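Poly(A) RNA polymerase GLD2 (Rattus norvegicus, PDB 6LBK) probably adds successive AMP units from ATP to the 3' ends of selected cytoplasmic mRNAs and single nucleotides to certain microRNAs. Local coordinates at residues 290-293 against 294-298; 351-354 against 355-358. The protein carries 1 engineered substitution. One frame throughout, in Å; residues are numbered along the deposited sequence.

Contact 1 of 2, residues 290-293 against 294-298; sequences FLKY and YATEF
Lys292 O takes two bonds from one residue: Thr296 N reaches it at 2.9 Å in the helical i to i+4 manner, and Thr296 OG1, also at 2.9 Å, comes in from above the carbonyl plane. The hydroxyl can do this because chi1 of Thr296, 74°, sets OG1 between its own backbone N and carbonyl carbon, turned back along the helix. One residue further on, Tyr293 O accepts Glu297 N at 3.0 Å and, more weakly, Phe298 N at 3.1 Å; this longer i to i+5 bond goes with a wider, pi-type turn at 294-297. Phe290, Tyr293 and Tyr294 form an aromatic cluster. The edge of Tyr293 stands against the face of Tyr294, CD2 of Tyr293 lying over the middle of that ring, with centroids 5.0 Å apart and planes at 70°. Phe290 meets the Tyr294 ring from another direction, at its edge, the two planes inclined by 75°. CB of Phe298 lies over one face of Tyr293. Both phenols are anchored on the neighbouring helix 226-239, Tyr293 OH to His235 NE2 and Tyr294 OH to Met232 O. The chemistry is therefore divided: Lys292 O is gripped twice by Thr296 and Tyr293 O once firmly and once weakly, while rings fastened at their hydroxyls join this helix to the next.

Contact 2 of 2, residues 351-354 against 355-358; sequences KDQF and LKSW
Gln353 lies alongside Lys356, the two side chains pointing the same way, and its OE1 takes a bond from Lys356 NZ at 2.9 Å. That ammonium comes in on a lone pair, in the plane of the amide. The glutamine gets there by bending at chi2, 62°, which folds its amide toward the following turn, while the lysine bends at chi4 to bring NZ round. Ser357 OG sits 3.0 Å from the same OE1, but its bond within the helix goes to the backbone: OG donates to Gln353 O at 3.1 Å. Ser357 N donates to that carbonyl as well, at 2.9 Å, from the other face of its plane. The hydroxyl's strongest partner is Trp210 NE1, outside this segment, and the indole also meets Phe354 edge to face. With an alanine in place of Gln353, Lys356 NZ would probably lose its amide acceptor and its chain would be freer to turn. Straight i to i+4 bonds, such as Trp358 N to Phe354 O at 2.9 Å, run through all four residues 355-358. The result is a regular alpha helix with a serine hydroxyl folded back onto the carbonyl four residues before it.

Along the chain, contact 1 comes first, in the final turns of helix 283-297 within the PAP-associated region; contact 2 follows in the middle of helix 344-363. Each stays within about two turns of its own helix and closes no long loop, and the two stand in series, neither nested nor crossing. The strands 303-306, 311-314 and 328-329 lie between them in sequence, yet the centres of the two contacts are about 9 Å apart. Ala295 CB packs 3.6 Å from Leu355 N, Leu291 rests on Trp358, and Lys292 CB lies 3.5 Å from Trp358 NE1. Trp210 of helix 200-213 touches Leu291, Phe354 and Ser357, tying both helices to a third. Both contacts lie away from the predicted catalytic metal site.

Contact 1 of 2, residues 290-293 against 294-298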
loop_
_atom_site.group_PDB
_atom_site.type_symbol
_atom_site.label_atom_id
_atom_site.label_comp_id
_atom_site.label_asym_id
_atom_site.label_seq_id
_atom_site.Cartn_x
_atom_site.Cartn_y
_atom_site.Cartn_z
ATOM N N PHE A 290 2.812 8.063 -15.671
ATOM C CA PHE A 290 1.804 7.667 -14.695
ATOM C C PHE A 290 0.874 8.828 -14.381
ATOM O O PHE A 290 -0.331 8.627 -14.220
ATOM C CB PHE A 290 2.459 7.118 -13.425
ATOM C CG PHE A 290 1.534 7.059 -12.256
ATOM C CD1 PHE A 290 0.734 5.960 -12.041
ATOM C CD2 PHE A 290 1.460 8.126 -11.373
ATOM C CE1 PHE A 290 -0.104 5.921 -10.956
ATOM C CE2 PHE A 290 0.625 8.102 -10.303
ATOM C CZ PHE A 290 -0.158 6.989 -10.082
ATOM N N LEU A 291 1.417 10.038 -14.235
ATOM C CA LEU A 291 0.537 11.187 -14.026
ATOM C C LEU A 291 -0.357 11.433 -15.242
ATOM O O LEU A 291 -1.562 11.691 -15.093
ATOM C CB LEU A 291 1.361 12.419 -13.672
ATOM C CG LEU A 291 2.090 12.393 -12.317
ATOM C CD1 LEU A 291 3.042 13.583 -12.246
ATOM C CD2 LEU A 291 1.105 12.426 -11.109
ATOM N N LYS A 292 0.205 11.344 -16.455
ATOM C CA LYS A 292 -0.598 11.561 -17.663
ATOM C C LYS A 292 -1.699 10.514 -17.807
ATOM O O LYS A 292 -2.839 10.843 -18.159
ATOM C CB LYS A 292 0.291 11.555 -18.912
ATOM C CG LYS A 292 -0.455 11.826 -20.232
ATOM C CD LYS A 292 0.442 11.692 -21.465
ATOM C CE LYS A 292 -0.400 11.810 -22.698
ATOM N NZ LYS A 292 0.366 12.369 -23.887
ATOM N N TYR A 293 -1.388 9.249 -17.508
ATOM C CA TYR A 293 -2.322 8.167 -17.787
ATOM C C TYR A 293 -3.615 8.358 -17.031
ATOM O O TYR A 293 -4.706 8.225 -17.595
ATOM C CB TYR A 293 -1.671 6.834 -17.451
ATOM C CG TYR A 293 -2.576 5.633 -17.623
ATOM C CD1 TYR A 293 -2.932 5.170 -18.884
ATOM C CD2 TYR A 293 -3.040 4.929 -16.497
ATOM C CE1 TYR A 293 -3.747 4.066 -19.025
ATOM C CE2 TYR A 293 -3.859 3.821 -16.630
ATOM C CZ TYR A 293 -4.216 3.387 -17.880
ATOM O OH TYR A 293 -5.037 2.273 -17.978
ATOM N N TYR A 294 -3.515 8.640 -15.740
ATOM C CA TYR A 294 -4.698 8.827 -14.930
ATOM C C TYR A 294 -5.282 10.227 -15.082
ATOM O O TYR A 294 -6.481 10.402 -14.864
ATOM C CB TYR A 294 -4.356 8.493 -13.472
ATOM C CG TYR A 294 -4.181 6.998 -13.202
ATOM C CD1 TYR A 294 -5.232 6.110 -13.366
ATOM C CD2 TYR A 294 -2.965 6.485 -12.744
ATOM C CE1 TYR A 294 -5.081 4.747 -13.101
ATOM C CE2 TYR A 294 -2.807 5.119 -12.477
ATOM C CZ TYR A 294 -3.869 4.264 -12.649
ATOM O OH TYR A 294 -3.700 2.925 -12.416
ATOM N N ALA A 295 -4.476 11.226 -15.474
ATOM C CA ALA A 295 -5.011 12.561 -15.732
ATOM C C ALA A 295 -5.835 12.627 -17.010
ATOM O O ALA A 295 -6.740 13.461 -17.111
ATOM C CB ALA A 295 -3.875 13.580 -15.798
ATOM N N THR A 296 -5.528 11.808 -17.999
ATOM C CA THR A 296 -6.123 12.017 -19.317
ATOM C C THR A 296 -6.792 10.792 -19.922
ATOM O O THR A 296 -7.781 10.947 -20.633
ATOM C CB THR A 296 -5.043 12.512 -20.293
ATOM O OG1 THR A 296 -4.173 11.430 -20.651
ATOM C CG2 THR A 296 -4.242 13.659 -19.687
ATOM N N GLU A 297 -6.248 9.590 -19.719
ATOM C CA GLU A 297 -6.693 8.434 -20.495
ATOM C C GLU A 297 -7.639 7.486 -19.769
ATOM O O GLU A 297 -8.447 6.828 -20.432
ATOM C CB GLU A 297 -5.495 7.629 -21.001
ATOM C CG GLU A 297 -5.373 7.673 -22.515
ATOM C CD GLU A 297 -4.151 6.949 -23.035
ATOM O OE1 GLU A 297 -3.533 6.186 -22.246
ATOM O OE2 GLU A 297 -3.822 7.140 -24.237
ATOM N N PHE A 298 -7.577 7.389 -18.445
ATOM C CA PHE A 298 -8.288 6.335 -17.725
ATOM C C PHE A 298 -9.678 6.800 -17.327
ATOM O O PHE A 298 -9.823 7.732 -16.526
ATOM C CB PHE A 298 -7.530 5.894 -16.471
ATOM C CG PHE A 298 -8.306 4.917 -15.599
ATOM C CD1 PHE A 298 -8.505 3.607 -16.000
ATOM C CD2 PHE A 298 -8.843 5.315 -14.383
ATOM C CE1 PHE A 298 -9.214 2.715 -15.208
ATOM C CE2 PHE A 298 -9.556 4.413 -13.578
ATOM C CZ PHE A 298 -9.735 3.119 -13.996
#

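Contact 2 of 2, residues 351-354 against 355-358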
loop_
_atom_site.group_PDB
_atom_site.type_symbol
_atom_site.label_atom_id
_atom_site.label_comp_id
_atom_site.label_asym_id
_atom_site.label_seq_id
_atom_site.Cartn_x
_atom_site.Cartn_y
_atom_site.Cartn_z
ATOM N N LYS A 351 -8.799 14.282 -9.490
ATOM C CA LYS A 351 -8.699 14.497 -10.939
ATOM C C LYS A 351 -7.872 15.741 -11.262
ATOM O O LYS A 351 -6.970 15.719 -12.118
ATOM C CB LYS A 351 -10.100 14.642 -11.557
ATOM C CG LYS A 351 -10.928 13.358 -11.690
ATOM C CD LYS A 351 -12.445 13.628 -11.650
ATOM C CE LYS A 351 -13.004 14.136 -12.989
ATOM N NZ LYS A 351 -14.501 14.024 -13.029
ATOM N N ASP A 352 -8.195 16.845 -10.590
ATOM C CA ASP A 352 -7.517 18.112 -10.815
ATOM C C ASP A 352 -6.047 18.007 -10.464
ATOM O O ASP A 352 -5.199 18.563 -11.174
ATOM C CB ASP A 352 -8.173 19.213 -9.978
ATOM C CG ASP A 352 -9.651 19.400 -10.296
ATOM O OD1 ASP A 352 -10.074 19.028 -11.411
ATOM O OD2 ASP A 352 -10.395 19.916 -9.427
ATOM N N GLN A 353 -5.719 17.285 -9.377
ATOM C CA GLN A 353 -4.322 17.188 -8.976
ATOM C C GLN A 353 -3.519 16.347 -9.963
ATOM O O GLN A 353 -2.346 16.649 -10.226
ATOM C CB GLN A 353 -4.198 16.630 -7.564
ATOM C CG GLN A 353 -2.786 16.741 -6.985
ATOM C CD GLN A 353 -2.333 18.187 -6.855
ATOM O OE1 GLN A 353 -1.435 18.645 -7.572
ATOM N NE2 GLN A 353 -2.952 18.913 -5.925
ATOM N N PHE A 354 -4.112 15.276 -10.503
ATOM C CA PHE A 354 -3.386 14.517 -11.522
ATOM C C PHE A 354 -3.094 15.393 -12.733
ATOM O O PHE A 354 -1.950 15.475 -13.197
ATOM C CB PHE A 354 -4.159 13.261 -11.941
ATOM C CG PHE A 354 -3.880 12.048 -11.075
ATOM C CD1 PHE A 354 -2.808 11.231 -11.348
ATOM C CD2 PHE A 354 -4.706 11.726 -10.013
ATOM C CE1 PHE A 354 -2.528 10.124 -10.562
ATOM C CE2 PHE A 354 -4.446 10.597 -9.228
ATOM C CZ PHE A 354 -3.355 9.791 -9.501
ATOM N N LEU A 355 -4.116 16.094 -13.219
ATOM C CA LEU A 355 -3.935 16.941 -14.392
ATOM C C LEU A 355 -2.848 17.984 -14.155
ATOM O O LEU A 355 -1.883 18.087 -14.928
ATOM C CB LEU A 355 -5.256 17.617 -14.735
ATOM C CG LEU A 355 -5.136 18.309 -16.077
ATOM C CD1 LEU A 355 -4.829 17.283 -17.168
ATOM C CD2 LEU A 355 -6.403 19.040 -16.340
ATOM N N LYS A 356 -2.985 18.746 -13.066
ATOM C CA LYS A 356 -2.052 19.817 -12.737
ATOM C C LYS A 356 -0.623 19.304 -12.567
ATOM O O LYS A 356 0.328 19.921 -13.072
ATOM C CB LYS A 356 -2.520 20.517 -11.460
ATOM C CG LYS A 356 -1.442 21.355 -10.798
ATOM C CD LYS A 356 -1.949 22.112 -9.580
ATOM C CE LYS A 356 -0.796 22.454 -8.628
ATOM N NZ LYS A 356 -0.306 21.275 -7.849
ATOM N N SER A 357 -0.436 18.207 -11.816
ATOM C CA SER A 357 0.918 17.715 -11.604
ATOM C C SER A 357 1.524 17.214 -12.905
ATOM O O SER A 357 2.711 17.462 -13.169
ATOM C CB SER A 357 0.946 16.629 -10.517
ATOM O OG SER A 357 0.592 17.182 -9.262
ATOM N N TRP A 358 0.736 16.527 -13.743
ATOM C CA TRP A 358 1.272 16.160 -15.046
ATOM C C TRP A 358 1.665 17.403 -15.848
ATOM O O TRP A 358 2.679 17.378 -16.554
ATOM C CB TRP A 358 0.285 15.290 -15.837
ATOM C CG TRP A 358 0.695 15.192 -17.303
ATOM C CD1 TRP A 358 1.767 14.505 -17.814
ATOM C CD2 TRP A 358 0.047 15.805 -18.420
ATOM N NE1 TRP A 358 1.822 14.658 -19.177
ATOM C CE2 TRP A 358 0.778 15.452 -19.576
ATOM C CE3 TRP A 358 -1.083 16.616 -18.560
ATOM C CZ2 TRP A 358 0.420 15.894 -20.859
ATOM C CZ3 TRP A 358 -1.436 17.069 -19.846
ATOM C CH2 TRP A 358 -0.682 16.705 -20.972
#